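Local coordinates for protein endonuclease IV (Thermus thermophilus, PDB 3AAM) that cleaves DNA at apurinic or apyrimidinic sites during base excision repair, leaving a 3'-hydroxyl group and a 5'-terminal sugar phosphate, at residues Gly18-Ala23 and Thr29-Phe34; Pro65-Ala70 and Val200-Leu205. All coordinates share one frame; numbering follows the deposited sequence.

Contact 1: residues Gly18-Ala23 and Thr29-Phe34; sequences GAVEEA and TAFQIF
Three residues of helix 15-26, Ala-19, Val-20 and Ala-23, meet Phe-31 and Ile-33 of strand 31-34 in an entirely apolar contact. The shortest approach is between methyls, Ala-19 CB to Ile-33 CG2, at 3.6 Å. The other two helix residues work on the Phe-31 ring: the methyl of Ala-23 comes to one flank, CB lying 3.9 Å from CD2, while Val-20 presents CG2 to the far end of the ring, 4.0 Å from CZ. Ala-19 CB also reaches the ring at CE1, though more loosely at 4.4 Å. These methyls approach the ring obliquely. Ile-33 CG2 meets the ring edge in its plane, 3.9 Å from Phe-31 CD1, so this one methyl touches both the aromatic ring and Ala-19. Phe-31 reaches the helix with CG lodged between its backbone N and carbonyl carbon (chi1 71°).

The contact belongs to a beta-alpha-beta crossover of the TIM barrel, in which helix 15-26 follows strand 3-6 and packs on the outside of the next strand. The segments of helix and strand run nearly antiparallel, at 156°, their axes 9.4 Å apart at closest. Ala-19 and Ala-23 stand one helical turn apart, joined by the backbone bond from Ala-23 N to Ala-19 O, and both direct their methyls at the strand; small residues at these places probably let Phe-31 lie close to the helix. Val-20, on the flank, also touches Phe-54 and Leu-57 of helix 48-60. Farther out, Phe-31 packs on Leu-8 and Ala-66, and Ile-33 on Ile-10 and Ile-68. Backbone hydrogen bonds between Phe-31 and both Pro-65 and Val-67 set the strand into the barrel wall, and Glu-22 of the helix forms a salt bridge with Arg-251.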
loop_
_atom_site.group_PDB
_atom_site.type_symbol
_atom_site.label_atom_id
_atom_site.label_comp_id
_atom_site.label_asym_id
_atom_site.label_seq_id
_atom_site.Cartn_x
_atom_site.Cartn_y
_atom_site.Cartn_z
ATOM N N GLY A 18 8.724 16.081 -7.060
ATOM C CA GLY A 18 9.246 15.337 -8.190
ATOM C C GLY A 18 8.407 14.115 -8.519
ATOM O O GLY A 18 8.269 13.739 -9.684
ATOM N N ALA A 19 7.843 13.492 -7.490
ATOM C CA ALA A 19 7.014 12.311 -7.689
ATOM C C ALA A 19 5.736 12.677 -8.434
ATOM O O ALA A 19 5.283 11.934 -9.305
ATOM C CB ALA A 19 6.675 11.670 -6.343
ATOM N N VAL A 20 5.143 13.814 -8.083
ATOM C CA VAL A 20 3.927 14.249 -8.756
ATOM C C VAL A 20 4.238 14.453 -10.239
ATOM O O VAL A 20 3.484 14.017 -11.109
ATOM C CB VAL A 20 3.390 15.579 -8.170
ATOM C CG1 VAL A 20 2.104 15.980 -8.884
ATOM C CG2 VAL A 20 3.135 15.432 -6.679
ATOM N N GLU A 21 5.360 15.107 -10.526
ATOM C CA GLU A 21 5.746 15.359 -11.910
ATOM C C GLU A 21 5.987 14.076 -12.689
ATOM O O GLU A 21 5.589 13.966 -13.851
ATOM C CB GLU A 21 7.003 16.224 -11.968
ATOM C CG GLU A 21 6.838 17.590 -11.331
ATOM C CD GLU A 21 8.030 18.485 -11.573
ATOM O OE1 GLU A 21 8.125 19.538 -10.909
ATOM O OE2 GLU A 21 8.866 18.139 -12.436
ATOM N N GLU A 22 6.643 13.104 -12.058
ATOM C CA GLU A 22 6.923 11.841 -12.726
ATOM C C GLU A 22 5.637 11.064 -13.001
ATOM O O GLU A 22 5.514 10.398 -14.032
ATOM C CB GLU A 22 7.893 10.990 -11.898
ATOM C CG GLU A 22 8.172 9.623 -12.518
ATOM C CD GLU A 22 9.270 8.856 -11.811
ATOM O OE1 GLU A 22 9.558 9.169 -10.638
ATOM O OE2 GLU A 22 9.835 7.927 -12.429
ATOM N N ALA A 23 4.677 11.153 -12.085
ATOM C CA ALA A 23 3.404 10.468 -12.277
ATOM C C ALA A 23 2.715 11.030 -13.515
ATOM O O ALA A 23 2.166 10.285 -14.329
ATOM C CB ALA A 23 2.517 10.640 -11.047
ATOM N N THR A 29 -2.322 7.126 -13.091
ATOM C CA THR A 29 -3.558 7.713 -12.590
ATOM C C THR A 29 -3.652 7.588 -11.072
ATOM O O THR A 29 -4.701 7.820 -10.470
ATOM C CB THR A 29 -4.808 7.112 -13.276
ATOM O OG1 THR A 29 -4.766 5.683 -13.227
ATOM C CG2 THR A 29 -4.862 7.560 -14.738
ATOM N N ALA A 30 -2.519 7.246 -10.468
ATOM C CA ALA A 30 -2.379 7.114 -9.023
ATOM C C ALA A 30 -0.903 6.871 -8.754
ATOM O O ALA A 30 -0.175 6.442 -9.647
ATOM C CB ALA A 30 -3.207 5.939 -8.510
ATOM N N PHE A 31 -0.451 7.162 -7.538
ATOM C CA PHE A 31 0.946 6.915 -7.202
ATOM C C PHE A 31 1.172 6.756 -5.706
ATOM O O PHE A 31 0.312 7.087 -4.887
ATOM C CB PHE A 31 1.865 8.009 -7.785
ATOM C CG PHE A 31 1.750 9.348 -7.111
ATOM C CD1 PHE A 31 2.578 9.682 -6.041
ATOM C CD2 PHE A 31 0.826 10.284 -7.556
ATOM C CE1 PHE A 31 2.484 10.937 -5.425
ATOM C CE2 PHE A 31 0.726 11.534 -6.949
ATOM C CZ PHE A 31 1.554 11.861 -5.883
ATOM N N GLN A 32 2.337 6.221 -5.366
ATOM C CA GLN A 32 2.710 5.971 -3.984
ATOM C C GLN A 32 4.138 6.439 -3.752
ATOM O O GLN A 32 4.971 6.357 -4.644
ATOM C CB GLN A 32 2.589 4.469 -3.704
ATOM C CG GLN A 32 3.038 4.025 -2.327
ATOM C CD GLN A 32 2.758 2.556 -2.087
ATOM O OE1 GLN A 32 1.622 2.167 -1.819
ATOM N NE2 GLN A 32 3.792 1.730 -2.205
ATOM N N ILE A 33 4.402 6.927 -2.545
ATOM C CA ILE A 33 5.725 7.402 -2.161
ATOM C C ILE A 33 5.969 7.082 -0.693
ATOM O O ILE A 33 5.058 6.653 0.018
ATOM C CB ILE A 33 5.842 8.933 -2.293
ATOM C CG1 ILE A 33 4.740 9.605 -1.464
ATOM C CG2 ILE A 33 5.744 9.359 -3.754
ATOM C CD1 ILE A 33 4.909 11.116 -1.317
ATOM N N PHE A 34 7.210 7.273 -0.255
ATOM C CA PHE A 34 7.565 7.093 1.148
ATOM C C PHE A 34 7.557 8.526 1.667
ATOM O O PHE A 34 7.553 9.466 0.870
ATOM C CB PHE A 34 8.979 6.525 1.312
ATOM C CG PHE A 34 9.111 5.071 0.958
ATOM C CD1 PHE A 34 8.315 4.112 1.573
ATOM C CD2 PHE A 34 10.067 4.657 0.034
ATOM C CE1 PHE A 34 8.469 2.757 1.275
ATOM C CE2 PHE A 34 10.230 3.303 -0.273
ATOM C CZ PHE A 34 9.428 2.354 0.350
#

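Contact 2: residues Pro65-Ala70 and Val200-Leu205; sequences PAVIHA and VPVVHL. With PO4 (phosphate ion), chain C.
The imidazoles of His-69 and His-204 lie almost parallel, their planes only 8° apart, yet they do not stack: they sit with their borders toward each other, centroids 5.5 Å apart, and do not overlap. They come from strands 66-69 and 202-208, which stand across the interior of the TIM barrel from each other and are separated in its wall by three strands on either side. The contact is therefore made by side chains alone.

Deeper in the barrel, Val-67 and Val-202 reach toward each other tip to tip, CG2 to CG2 at 4.0 Å, bridging backbones whose CA atoms are 8.5 Å apart. In both valines CG2 is anti to the carbonyl carbon, which turns this branch inward; Val-106 packs against Val-67 and Leu-137 against Val-202.

The histidines lie near the metal site, where His-172, Asp-217 and His-219 bind a manganese ion about 7 Å from the side chain of His-69. The side chains of Glu-139 and Glu-248 touch those of both histidines. A phosphate ion, probably from the crystallisation liquor, accepts a hydrogen bond from His-69 NE2 to its O2 (2.9 Å, 155° at the hydrogen), and O4 lies in the ring plane at the same edge. Replacing His-69 with alanine would probably leave phosphate O2 without this donor and the His-204 ring without its aromatic neighbour. The rotation of the His-69 ring is also restrained through its other nitrogen: ND1 donates nearly in the ring plane to a lone pair of Ala-70 O, 2.6 Å away.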
loop_
_atom_site.group_PDB
_atom_site.type_symbol
_atom_site.label_atom_id
_atom_site.label_comp_id
_atom_site.label_asym_id
_atom_site.label_seq_id
_atom_site.Cartn_x
_atom_site.Cartn_y
_atom_site.Cartn_z
ATOM N N PRO A 65 -4.889 10.188 -6.964
ATOM C CA PRO A 65 -4.877 9.623 -5.616
ATOM C C PRO A 65 -3.446 9.269 -5.255
ATOM O O PRO A 65 -2.698 8.722 -6.079
ATOM C CB PRO A 65 -5.754 8.385 -5.753
ATOM C CG PRO A 65 -6.722 8.777 -6.816
ATOM C CD PRO A 65 -5.840 9.466 -7.826
ATOM N N ALA A 66 -3.065 9.580 -4.024
ATOM C CA ALA A 66 -1.717 9.302 -3.566
ATOM C C ALA A 66 -1.734 8.459 -2.304
ATOM O O ALA A 66 -2.681 8.510 -1.516
ATOM C CB ALA A 66 -0.980 10.604 -3.311
ATOM N N VAL A 67 -0.678 7.679 -2.124
ATOM C CA VAL A 67 -0.549 6.822 -0.961
ATOM C C VAL A 67 0.861 6.947 -0.414
ATOM O O VAL A 67 1.822 6.984 -1.179
ATOM C CB VAL A 67 -0.758 5.329 -1.324
ATOM C CG1 VAL A 67 -0.654 4.474 -0.077
ATOM C CG2 VAL A 67 -2.098 5.128 -2.006
ATOM N N ILE A 68 0.983 7.030 0.905
ATOM C CA ILE A 68 2.294 7.079 1.530
ATOM C C ILE A 68 2.503 5.717 2.182
ATOM O O ILE A 68 1.656 5.248 2.945
ATOM C CB ILE A 68 2.393 8.204 2.592
ATOM C CG1 ILE A 68 2.666 9.535 1.884
ATOM C CG2 ILE A 68 3.491 7.885 3.604
ATOM C CD1 ILE A 68 2.731 10.744 2.800
ATOM N N HIS A 69 3.617 5.071 1.850
ATOM C CA HIS A 69 3.935 3.764 2.407
ATOM C C HIS A 69 4.886 3.943 3.588
ATOM O O HIS A 69 5.855 4.695 3.497
ATOM C CB HIS A 69 4.613 2.885 1.344
ATOM C CG HIS A 69 4.525 1.415 1.622
ATOM N ND1 HIS A 69 4.978 0.845 2.792
ATOM C CD2 HIS A 69 4.018 0.399 0.882
ATOM C CE1 HIS A 69 4.752 -0.456 2.763
ATOM N NE2 HIS A 69 4.172 -0.753 1.615
ATOM N N ALA A 70 4.598 3.268 4.695
ATOM C CA ALA A 70 5.461 3.326 5.870
ATOM C C ALA A 70 6.674 2.450 5.570
ATOM O O ALA A 70 6.619 1.580 4.703
ATOM C CB ALA A 70 4.718 2.794 7.096
ATOM N N VAL A 200 -11.564 -1.495 1.497
ATOM C CA VAL A 200 -10.308 -1.841 0.825
ATOM C C VAL A 200 -10.123 -0.837 -0.312
ATOM O O VAL A 200 -10.352 -1.148 -1.485
ATOM C CB VAL A 200 -10.348 -3.258 0.228
ATOM C CG1 VAL A 200 -8.971 -3.631 -0.309
ATOM C CG2 VAL A 200 -10.795 -4.257 1.281
ATOM N N PRO A 201 -9.703 0.390 0.026
ATOM C CA PRO A 201 -9.502 1.441 -0.975
ATOM C C PRO A 201 -8.291 1.318 -1.887
ATOM O O PRO A 201 -8.278 1.870 -2.988
ATOM C CB PRO A 201 -9.452 2.706 -0.126
ATOM C CG PRO A 201 -8.787 2.231 1.126
ATOM C CD PRO A 201 -9.490 0.914 1.388
ATOM N N VAL A 202 -7.276 0.596 -1.430
ATOM C CA VAL A 202 -6.055 0.440 -2.201
ATOM C C VAL A 202 -5.634 -1.013 -2.306
ATOM O O VAL A 202 -5.735 -1.776 -1.344
ATOM C CB VAL A 202 -4.891 1.238 -1.561
ATOM C CG1 VAL A 202 -3.629 1.071 -2.389
ATOM C CG2 VAL A 202 -5.267 2.707 -1.436
ATOM N N VAL A 203 -5.160 -1.384 -3.488
ATOM C CA VAL A 203 -4.692 -2.735 -3.736
ATOM C C VAL A 203 -3.241 -2.690 -4.202
ATOM O O VAL A 203 -2.902 -1.928 -5.113
ATOM C CB VAL A 203 -5.516 -3.431 -4.854
ATOM C CG1 VAL A 203 -4.904 -4.798 -5.169
ATOM C CG2 VAL A 203 -6.974 -3.577 -4.433
ATOM N N HIS A 204 -2.376 -3.461 -3.552
ATOM C CA HIS A 204 -0.986 -3.555 -3.996
ATOM C C HIS A 204 -1.052 -4.779 -4.906
ATOM O O HIS A 204 -1.020 -5.922 -4.440
ATOM C CB HIS A 204 -0.028 -3.801 -2.823
ATOM C CG HIS A 204 0.282 -2.574 -2.022
ATOM N ND1 HIS A 204 0.212 -1.298 -2.544
ATOM C CD2 HIS A 204 0.711 -2.433 -0.744
ATOM C CE1 HIS A 204 0.582 -0.427 -1.620
ATOM N NE2 HIS A 204 0.891 -1.090 -0.520
ATOM N N LEU A 205 -1.182 -4.517 -6.205
ATOM C CA LEU A 205 -1.329 -5.549 -7.222
ATOM C C LEU A 205 -0.000 -6.155 -7.653
ATOM O O LEU A 205 0.385 -6.091 -8.818
ATOM C CB LEU A 205 -2.063 -4.965 -8.435
ATOM C CG LEU A 205 -2.737 -5.950 -9.393
ATOM C CD1 LEU A 205 -3.951 -6.587 -8.714
ATOM C CD2 LEU A 205 -3.167 -5.216 -10.651
HETATM P P PO4 C . 5.171 -4.217 1.269
HETATM O O1 PO4 C . 6.609 -3.625 1.026
HETATM O O2 PO4 C . 4.116 -3.394 0.432
HETATM O O3 PO4 C . 5.146 -5.708 0.821
HETATM O O4 PO4 C . 4.825 -4.130 2.805
#

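Contact 1 closes before contact 2 opens along the chain, and their centres lie 12 Å apart within one TIM barrel. They share a stretch of its wall, since strands 31-34 and 66-69 are parallel neighbours: Ile-33 N is 2.9 Å from Val-67 O and Ile-33 O is 2.8 Å from His-69 N, both probable hydrogen bonds. Contact 1 lies on the outer side of this wall, where a helix covers the strand; contact 2 spans the interior to strand 202-208. Gln-32, which points inward between Phe-31 and Ile-33, touches both His-69 and His-204. The same sheet thus joins the helical shell to the interior near the manganese site.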